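Local coordinates for pyridoxal phosphate homeostasis protein (Bifidobacterium adolescentis ATCC 15703, PDB 3CPG), which probably binds pyridoxal 5'-phosphate and takes part in keeping the cell's supply of this cofactor in balance, at residues N126-G129 with K130-V134; S140-S143 with I144-E148; R23-T26 with D27-R31. One frame throughout, in Å; residues are numbered along the deposited sequence.

Contact 1. Residues N126-G129 with K130-V134; sequences NKIG and KVLPV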
ATOM      1  N   ASN A 126      15.509  -5.579 -11.320  1.00  5.88           N
ATOM      2  CA  ASN A 126      16.842  -5.246 -10.843  1.00  7.34           C
ATOM      3  C   ASN A 126      16.846  -4.179  -9.753  1.00  7.10           C
ATOM      4  O   ASN A 126      17.904  -3.728  -9.331  1.00  7.94           O
ATOM      5  CB  ASN A 126      17.750  -4.841 -12.020  1.00  7.89           C
ATOM      6  CG  ASN A 126      17.349  -3.526 -12.665  1.00  7.57           C
ATOM      7  OD1 ASN A 126      16.199  -3.100 -12.592  1.00 10.13           O
ATOM      8  ND2 ASN A 126      18.308  -2.885 -13.328  1.00 11.13           N
ATOM      9  N   LYS A 127      15.656  -3.801  -9.287  1.00  7.23           N
ATOM     10  CA  LYS A 127      15.518  -2.803  -8.226  1.00  7.62           C
ATOM     11  C   LYS A 127      15.016  -3.438  -6.925  1.00  7.62           C
ATOM     12  O   LYS A 127      14.879  -2.759  -5.908  1.00  6.41           O
ATOM     13  CB  LYS A 127      14.542  -1.698  -8.653  1.00  8.17           C
ATOM     14  CG  LYS A 127      14.975  -0.908  -9.880  1.00 12.53           C
ATOM     15  CD  LYS A 127      16.132   0.030  -9.577  1.00 18.40           C
ATOM     16  CE  LYS A 127      15.665   1.231  -8.761  1.00 22.83           C
ATOM     17  NZ  LYS A 127      16.769   2.195  -8.486  1.00 26.04           N
ATOM     18  N   ILE A 128      14.726  -4.733  -6.956  1.00  5.79           N
ATOM     19  CA  ILE A 128      14.242  -5.417  -5.759  1.00  6.69           C
ATOM     20  C   ILE A 128      15.233  -5.257  -4.608  1.00  6.79           C
ATOM     21  O   ILE A 128      14.852  -4.923  -3.484  1.00  5.18           O
ATOM     22  CB  ILE A 128      14.029  -6.921  -6.024  1.00  4.88           C
ATOM     23  CG1 ILE A 128      12.965  -7.101  -7.108  1.00  6.09           C
ATOM     24  CG2 ILE A 128      13.610  -7.624  -4.730  1.00  5.74           C
ATOM     25  CD1 ILE A 128      12.768  -8.538  -7.540  1.00  7.50           C
ATOM     26  N   GLY A 129      16.507  -5.497  -4.898  1.00  8.23           N
ATOM     27  CA  GLY A 129      17.533  -5.376  -3.880  1.00  9.12           C
ATOM     28  C   GLY A 129      17.609  -3.988  -3.274  1.00  9.95           C
ATOM     29  O   GLY A 129      18.072  -3.823  -2.148  1.00  9.69           O
ATOM     30  N   LYS A 130      17.153  -2.983  -4.015  1.00 10.12           N
ATOM     31  CA  LYS A 130      17.174  -1.606  -3.530  1.00 11.13           C
ATOM     32  C   LYS A 130      16.101  -1.358  -2.468  1.00  9.60           C
ATOM     33  O   LYS A 130      16.284  -0.527  -1.576  1.00  9.92           O
ATOM     34  CB  LYS A 130      16.946  -0.630  -4.689  1.00 13.13           C
ATOM     35  CG  LYS A 130      18.022  -0.644  -5.763  1.00 16.88           C
ATOM     36  CD  LYS A 130      19.330  -0.064  -5.252  1.00 20.78           C
ATOM     37  CE  LYS A 130      20.357   0.040  -6.371  1.00 23.12           C
ATOM     38  NZ  LYS A 130      21.606   0.714  -5.918  1.00 26.27           N
ATOM     39  N   VAL A 131      14.988  -2.079  -2.553  1.00  8.46           N
ATOM     40  CA  VAL A 131      13.905  -1.863  -1.603  1.00  7.76           C
ATOM     41  C   VAL A 131      13.804  -2.849  -0.442  1.00  7.47           C
ATOM     42  O   VAL A 131      13.208  -2.529   0.583  1.00  7.16           O
ATOM     43  CB  VAL A 131      12.532  -1.796  -2.328  1.00  9.04           C
ATOM     44  CG1 VAL A 131      12.574  -0.725  -3.413  1.00 11.21           C
ATOM     45  CG2 VAL A 131      12.171  -3.149  -2.924  1.00  8.75           C
ATOM     46  N   LEU A 132      14.392  -4.034  -0.578  1.00  6.69           N
ATOM     47  CA  LEU A 132      14.319  -5.015   0.502  1.00  7.08           C
ATOM     48  C   LEU A 132      14.882  -4.532   1.845  1.00  6.82           C
ATOM     49  O   LEU A 132      14.425  -4.960   2.901  1.00  6.73           O
ATOM     50  CB  LEU A 132      15.013  -6.315   0.091  1.00  6.95           C
ATOM     51  CG  LEU A 132      14.284  -7.114  -0.990  1.00  5.76           C
ATOM     52  CD1 LEU A 132      15.049  -8.395  -1.279  1.00  7.95           C
ATOM     53  CD2 LEU A 132      12.867  -7.439  -0.524  1.00  6.82           C
ATOM     54  N   PRO A 133      15.894  -3.649   1.823  1.00  7.16           N
ATOM     55  CA  PRO A 133      16.436  -3.178   3.102  1.00  8.71           C
ATOM     56  C   PRO A 133      15.550  -2.135   3.781  1.00  9.38           C
ATOM     57  O   PRO A 133      15.798  -1.757   4.927  1.00 11.90           O
ATOM     58  CB  PRO A 133      17.788  -2.576   2.709  1.00  9.32           C
ATOM     59  CG  PRO A 133      18.147  -3.300   1.455  1.00  9.03           C
ATOM     60  CD  PRO A 133      16.831  -3.352   0.726  1.00  9.16           C
ATOM     61  N   VAL A 134      14.517  -1.680   3.078  1.00  8.97           N
ATOM     62  CA  VAL A 134      13.647  -0.636   3.606  1.00  8.86           C
ATOM     63  C   VAL A 134      12.158  -0.951   3.753  1.00  8.31           C
ATOM     64  O   VAL A 134      11.599  -0.840   4.844  1.00  7.72           O
ATOM     65  CB  VAL A 134      13.776   0.642   2.741  1.00  8.08           C
ATOM     66  CG1 VAL A 134      12.834   1.723   3.246  1.00  9.82           C
ATOM     67  CG2 VAL A 134      15.214   1.132   2.758  1.00 11.26           C
TER
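Ile128 and Leu132 lie side by side, one helical turn apart, with their side chains pointing the same way. Ile128 CG2 is the branch that touches, 3.8 Å from Leu132 CD1. Ile128 CG1 is beside the backbone N (chi1 -62°), which leaves CG2 anti to it. This is the packed side of the short helix 128-131, which belongs to the beta-alpha-beta unit between strands 113-119 and 137-141. Ile150 and Arg153 of helix 144-157 touch Ile128, and Arg153 also touches Leu132. Cutting Leu132 back to an alanine is likely to open a gap beside Ile128 CG2 and take away part of the surface Arg153 touches.

Two backbone donors grip Ile128 O. Leu132 N binds Ile128 O at 3.1 Å, nearly in line with the carbonyl bond. Val131 N reaches Ile128 O at 3.0 Å from above the carbonyl plane. Val131 CG2 lies 3.3 Å from Ile128 O. Pro133 has no N-H to offer the next carbonyl, and Pro133 CD lies 3.2 Å from Gly129 O instead.

The other side is looser. Gly129 and Lys130 are exposed there. Lys127 and Lys130 cross at a slant, with Lys127 NZ 4.1 Å from Lys130 CG. Lys127 NZ and Lys130 NZ stay 5.7 Å apart. Like charges this close probably repel each other mildly and leave this side suited to water.

Contact 2. Residues S140-S143 with I144-E148; sequences SVDS and IDLAE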
ATOM      1  N   SER A 140       2.887  -4.179  -5.164  1.00  4.64           N
ATOM      2  CA  SER A 140       2.768  -4.315  -6.613  1.00  5.89           C
ATOM      3  C   SER A 140       3.182  -5.641  -7.245  1.00  6.47           C
ATOM      4  O   SER A 140       3.600  -5.661  -8.399  1.00  6.81           O
ATOM      5  CB  SER A 140       3.565  -3.192  -7.270  1.00  5.80           C
ATOM      6  OG  SER A 140       4.912  -3.252  -6.830  1.00  6.92           O
ATOM      7  N   VAL A 141       3.080  -6.742  -6.513  1.00  5.90           N
ATOM      8  CA  VAL A 141       3.461  -8.030  -7.087  1.00  5.49           C
ATOM      9  C   VAL A 141       2.324  -8.476  -8.007  1.00  7.65           C
ATOM     10  O   VAL A 141       1.248  -8.861  -7.545  1.00  7.61           O
ATOM     11  CB  VAL A 141       3.718  -9.062  -5.979  1.00  4.79           C
ATOM     12  CG1 VAL A 141       4.236 -10.358  -6.582  1.00  4.81           C
ATOM     13  CG2 VAL A 141       4.737  -8.499  -4.985  1.00  6.35           C
ATOM     14  N   ASP A 142       2.576  -8.428  -9.313  1.00  7.36           N
ATOM     15  CA  ASP A 142       1.560  -8.759 -10.304  1.00  7.94           C
ATOM     16  C   ASP A 142       1.744 -10.081 -11.043  1.00  7.71           C
ATOM     17  O   ASP A 142       1.012 -10.363 -11.993  1.00  8.08           O
ATOM     18  CB  ASP A 142       1.473  -7.617 -11.323  1.00 11.58           C
ATOM     19  CG  ASP A 142       2.769  -7.423 -12.096  1.00 15.15           C
ATOM     20  OD1 ASP A 142       3.850  -7.679 -11.530  1.00 18.87           O
ATOM     21  OD2 ASP A 142       2.713  -7.005 -13.270  1.00 22.79           O
ATOM     22  N   SER A 143       2.702 -10.893 -10.614  1.00  7.62           N
ATOM     23  CA  SER A 143       2.933 -12.165 -11.286  1.00  8.54           C
ATOM     24  C   SER A 143       3.706 -13.171 -10.444  1.00  8.25           C
ATOM     25  O   SER A 143       4.421 -12.808  -9.506  1.00  7.87           O
ATOM     26  CB  SER A 143       3.696 -11.935 -12.588  1.00  8.65           C
ATOM     27  OG  SER A 143       5.017 -11.496 -12.311  1.00  9.65           O
ATOM     28  N   ILE A 144       3.554 -14.444 -10.790  1.00  9.35           N
ATOM     29  CA  ILE A 144       4.266 -15.502 -10.095  1.00  9.70           C
ATOM     30  C   ILE A 144       5.747 -15.264 -10.353  1.00 10.70           C
ATOM     31  O   ILE A 144       6.587 -15.465  -9.473  1.00 10.23           O
ATOM     32  CB  ILE A 144       3.881 -16.896 -10.644  1.00 11.26           C
ATOM     33  CG1 ILE A 144       2.440 -17.229 -10.246  1.00 11.79           C
ATOM     34  CG2 ILE A 144       4.851 -17.946 -10.122  1.00 13.20           C
ATOM     35  CD1 ILE A 144       1.923 -18.556 -10.799  1.00 14.19           C
ATOM     36  N   ASP A 145       6.052 -14.818 -11.569  1.00 10.83           N
ATOM     37  CA  ASP A 145       7.430 -14.553 -11.978  1.00 12.08           C
ATOM     38  C   ASP A 145       8.093 -13.516 -11.072  1.00 10.57           C
ATOM     39  O   ASP A 145       9.198 -13.739 -10.571  1.00  8.07           O
ATOM     40  CB  ASP A 145       7.454 -14.084 -13.437  1.00 14.16           C
ATOM     41  CG  ASP A 145       8.860 -13.888 -13.972  1.00 19.44           C
ATOM     42  OD1 ASP A 145       9.719 -14.765 -13.736  1.00 20.82           O
ATOM     43  OD2 ASP A 145       9.102 -12.864 -14.645  1.00 21.71           O
ATOM     44  N   LEU A 146       7.422 -12.386 -10.860  1.00  7.52           N
ATOM     45  CA  LEU A 146       7.981 -11.345  -9.999  1.00  6.21           C
ATOM     46  C   LEU A 146       8.107 -11.855  -8.567  1.00  6.73           C
ATOM     47  O   LEU A 146       9.119 -11.632  -7.912  1.00  6.17           O
ATOM     48  CB  LEU A 146       7.107 -10.082 -10.029  1.00  5.86           C
ATOM     49  CG  LEU A 146       7.579  -8.886  -9.187  1.00  5.63           C
ATOM     50  CD1 LEU A 146       9.020  -8.546  -9.540  1.00  5.16           C
ATOM     51  CD2 LEU A 146       6.673  -7.676  -9.434  1.00  4.86           C
ATOM     52  N   ALA A 147       7.082 -12.554  -8.093  1.00  6.44           N
ATOM     53  CA  ALA A 147       7.089 -13.092  -6.738  1.00  6.64           C
ATOM     54  C   ALA A 147       8.291 -14.009  -6.523  1.00  6.97           C
ATOM     55  O   ALA A 147       8.903 -13.999  -5.455  1.00  5.82           O
ATOM     56  CB  ALA A 147       5.792 -13.852  -6.475  1.00  4.88           C
ATOM     57  N   GLU A 148       8.619 -14.805  -7.535  1.00  7.05           N
ATOM     58  CA  GLU A 148       9.759 -15.717  -7.443  1.00  8.93           C
ATOM     59  C   GLU A 148      11.062 -14.927  -7.358  1.00  8.00           C
ATOM     60  O   GLU A 148      11.959 -15.269  -6.588  1.00  9.25           O
ATOM     61  CB  GLU A 148       9.818 -16.642  -8.662  1.00 12.97           C
ATOM     62  CG  GLU A 148       8.659 -17.613  -8.803  1.00 19.99           C
ATOM     63  CD  GLU A 148       8.769 -18.471 -10.055  1.00 24.41           C
ATOM     64  OE1 GLU A 148       8.951 -17.905 -11.155  1.00 26.82           O
ATOM     65  OE2 GLU A 148       8.668 -19.713  -9.943  1.00 27.93           O
TER
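The flat carboxylate of Asp142 meets Leu146 through one oxygen: Asp142 OD1 lies 3.5 Å from Leu146 CD2. The two side chains cross at about a right angle, and only OD1 makes the approach. Asp142 CG sits between its own backbone N and carbonyl carbon (chi1 63°), and this turns the carboxylate back to the helix although CB points away from it. The carboxylate of Asp145 leads away from the turn. It makes a long, weak ion pair with Lys149, while its CB stays beside Ser143 OG.

Ser143 is the N-cap of helix 144-157. Ser143 OG accepts from Leu146 N at 2.9 Å, with a nearly straight N-H angle of 163°. Like Asp142 CG, OG lies between backbone N and carbonyl carbon, folded over the first turn. Ser143 O accepts from Ala147 N at 3.0 Å. Side chain and backbone of one residue thus satisfy two N-H groups of the first helical turn.

This is the strand-to-helix turn of a beta-alpha-beta unit in the TIM barrel. Strand 137-141 ends here, helix 144-157 starts, and strand 161-166 follows.

Val141 and Ala147 make an apolar contact under the cap, with Val141 CG1 3.8 Å from Ala147 CB. Leu146 instead sets carbons against oxygens. Leu146 CB packs 3.4 Å from Ser143 OG, and Leu146 CD2 extends to Ser140 O at 3.8 Å. The hydroxyl of Ser140 is bonded elsewhere, to Gly121 O. Further out, Val141 touches Val163 of strand 161-166. Ile144 and Ala147 face helix 183-191, where Ile186 and Ile190 receive them.

Contact 3. Residues R23-T26 with D27-R31; sequences REIT and DGVHR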
ATOM      1  N   ARG A  23       0.701  23.447   7.419  1.00  7.20           N
ATOM      2  CA  ARG A  23      -0.723  23.574   7.719  1.00  9.74           C
ATOM      3  C   ARG A  23      -1.571  22.902   6.643  1.00  9.70           C
ATOM      4  O   ARG A  23      -2.545  22.215   6.953  1.00 10.44           O
ATOM      5  CB  ARG A  23      -1.138  25.049   7.837  1.00 12.25           C
ATOM      6  CG  ARG A  23      -0.589  25.775   9.058  1.00 18.38           C
ATOM      7  CD  ARG A  23      -1.386  27.047   9.352  1.00 21.66           C
ATOM      8  NE  ARG A  23      -1.305  28.035   8.276  1.00 26.30           N
ATOM      9  CZ  ARG A  23      -0.288  28.875   8.099  1.00 26.83           C
ATOM     10  NH1 ARG A  23       0.747  28.857   8.928  1.00 26.27           N
ATOM     11  NH2 ARG A  23      -0.304  29.734   7.090  1.00 28.56           N
ATOM     12  N   GLU A  24      -1.198  23.100   5.380  1.00  8.62           N
ATOM     13  CA  GLU A  24      -1.935  22.506   4.267  1.00  8.42           C
ATOM     14  C   GLU A  24      -1.966  20.988   4.396  1.00  7.64           C
ATOM     15  O   GLU A  24      -3.010  20.361   4.247  1.00  7.82           O
ATOM     16  CB  GLU A  24      -1.283  22.864   2.929  1.00  9.43           C
ATOM     17  CG  GLU A  24      -1.184  24.353   2.633  1.00 12.69           C
ATOM     18  CD  GLU A  24      -0.579  24.628   1.270  1.00 15.32           C
ATOM     19  OE1 GLU A  24       0.453  24.004   0.937  1.00 13.44           O
ATOM     20  OE2 GLU A  24      -1.128  25.475   0.532  1.00 17.35           O
ATOM     21  N   ILE A  25      -0.804  20.403   4.663  1.00  6.55           N
ATOM     22  CA  ILE A  25      -0.689  18.955   4.793  1.00  6.05           C
ATOM     23  C   ILE A  25      -1.445  18.441   6.012  1.00  6.45           C
ATOM     24  O   ILE A  25      -2.083  17.387   5.959  1.00  7.27           O
ATOM     25  CB  ILE A  25       0.798  18.543   4.869  1.00  4.59           C
ATOM     26  CG1 ILE A  25       1.482  18.914   3.553  1.00  6.36           C
ATOM     27  CG2 ILE A  25       0.937  17.038   5.141  1.00  4.25           C
ATOM     28  CD1 ILE A  25       2.967  18.598   3.505  1.00  4.31           C
ATOM     29  N   THR A  26      -1.388  19.191   7.105  1.00  5.31           N
ATOM     30  CA  THR A  26      -2.074  18.792   8.323  1.00  6.82           C
ATOM     31  C   THR A  26      -3.584  18.773   8.098  1.00  7.70           C
ATOM     32  O   THR A  26      -4.267  17.830   8.504  1.00  6.79           O
ATOM     33  CB  THR A  26      -1.730  19.740   9.484  1.00  7.95           C
ATOM     34  OG1 THR A  26      -0.327  19.655   9.768  1.00  8.52           O
ATOM     35  CG2 THR A  26      -2.516  19.367  10.731  1.00  7.92           C
ATOM     36  N   ASP A  27      -4.101  19.809   7.443  1.00  7.83           N
ATOM     37  CA  ASP A  27      -5.531  19.885   7.167  1.00  9.27           C
ATOM     38  C   ASP A  27      -5.917  18.798   6.172  1.00  8.69           C
ATOM     39  O   ASP A  27      -7.007  18.230   6.251  1.00  8.07           O
ATOM     40  CB  ASP A  27      -5.906  21.257   6.600  1.00  9.91           C
ATOM     41  CG  ASP A  27      -5.764  22.370   7.619  1.00 12.68           C
ATOM     42  OD1 ASP A  27      -5.867  22.089   8.830  1.00 13.98           O
ATOM     43  OD2 ASP A  27      -5.568  23.533   7.209  1.00 17.81           O
ATOM     44  N   GLY A  28      -5.012  18.517   5.239  1.00  8.02           N
ATOM     45  CA  GLY A  28      -5.266  17.481   4.250  1.00  7.39           C
ATOM     46  C   GLY A  28      -5.445  16.129   4.913  1.00  7.10           C
ATOM     47  O   GLY A  28      -6.384  15.389   4.600  1.00  7.71           O
ATOM     48  N   VAL A  29      -4.542  15.799   5.834  1.00  5.71           N
ATOM     49  CA  VAL A  29      -4.613  14.531   6.549  1.00  6.16           C
ATOM     50  C   VAL A  29      -5.881  14.463   7.386  1.00  7.05           C
ATOM     51  O   VAL A  29      -6.567  13.446   7.406  1.00  7.29           O
ATOM     52  CB  VAL A  29      -3.405  14.338   7.496  1.00  5.04           C
ATOM     53  CG1 VAL A  29      -3.619  13.100   8.363  1.00  5.71           C
ATOM     54  CG2 VAL A  29      -2.128  14.194   6.694  1.00  5.50           C
ATOM     55  N   HIS A  30      -6.194  15.549   8.081  1.00  7.38           N
ATOM     56  CA  HIS A  30      -7.385  15.567   8.914  1.00  8.13           C
ATOM     57  C   HIS A  30      -8.658  15.407   8.089  1.00  8.36           C
ATOM     58  O   HIS A  30      -9.566  14.683   8.492  1.00  9.35           O
ATOM     59  CB  HIS A  30      -7.423  16.852   9.746  1.00  9.54           C
ATOM     60  CG  HIS A  30      -6.356  16.913  10.796  1.00 11.17           C
ATOM     61  ND1 HIS A  30      -6.063  18.061  11.501  1.00 14.07           N
ATOM     62  CD2 HIS A  30      -5.525  15.957  11.275  1.00 12.74           C
ATOM     63  CE1 HIS A  30      -5.100  17.809  12.369  1.00 13.06           C
ATOM     64  NE2 HIS A  30      -4.757  16.539  12.253  1.00 12.54           N
ATOM     65  N   ARG A  31      -8.725  16.068   6.934  1.00  8.38           N
ATOM     66  CA  ARG A  31      -9.907  15.960   6.075  1.00 10.14           C
ATOM     67  C   ARG A  31     -10.076  14.526   5.583  1.00 10.10           C
ATOM     68  O   ARG A  31     -11.185  13.995   5.546  1.00 10.19           O
ATOM     69  CB  ARG A  31      -9.800  16.890   4.859  1.00 12.71           C
ATOM     70  CG  ARG A  31     -10.181  18.337   5.121  1.00 19.05           C
ATOM     71  CD  ARG A  31     -10.500  19.054   3.813  1.00 21.29           C
ATOM     72  NE  ARG A  31      -9.340  19.147   2.931  1.00 26.00           N
ATOM     73  CZ  ARG A  31      -8.338  20.003   3.102  1.00 26.00           C
ATOM     74  NH1 ARG A  31      -8.353  20.846   4.125  1.00 27.63           N
ATOM     75  NH2 ARG A  31      -7.323  20.019   2.249  1.00 26.12           N
TER
HETATM   76  O   HOH W   1      -5.038  21.296   2.592  1.00 25.93           O
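Thr26 O lies 3.2 Å above one face of the His30 imidazole, toward its rim. The two residues sit one turn apart on helix 19-42 of the TIM-barrel protein, their side chains alongside each other. The threonine methyl, Thr26 CG2, comes 3.4 Å from His30 CE1. Thr26 O also accepts from His30 N at 3.0 Å, one of four regular i to i+4 bonds here. Thr26 OG1 turns back along the helix and bonds to Ala22 O.

Asp27 CG stands anti to the carbonyl carbon, beside the backbone N (chi1 -68°). This folds the carboxylate back over Arg23 O, one turn earlier. Asp27 OD2 is 3.3 Å from Arg23 O. Both atoms are acceptors, so this is no bond. The guanidinium of Arg23 bends away, and Arg23 NE stays 6.3 Å from Asp27 OD2.

Ile25 and Val29 form the buried side. Ile25 CG2 and Val29 CG2 are a loose 4.5 Å apart, and both side chains pack on Ala67 of helix 61-69.

Asp27 O and Gly28 CA lie over one face of the Arg31 guanidinium, toward its rim. At its edge, in plane, a water accepts from Arg31 NH2 at 2.6 Å and donates to Glu24 O at 2.8 Å.

Overall arrangement
From the N terminus, contact 3 comes first, within helix 19-42, which packs on helix 61-69. Contact 1 follows in the short helix 128-131. Contact 2 comes next, where strand 137-141 turns into helix 144-157. Each contact is local and closes a helical turn or a cap. They run in series, and none nests in or crosses another. Contacts 1 and 2 are neighbours, with centres about 14 Å apart. They touch where Ile128 CD1 packs 4.2 Å from Leu146 CD1, which ties helix 128-131 to helix 144-157. Contact 3 touches neither. Its centre lies about 35 Å from that of contact 2, on the opposite side of the chain's centre.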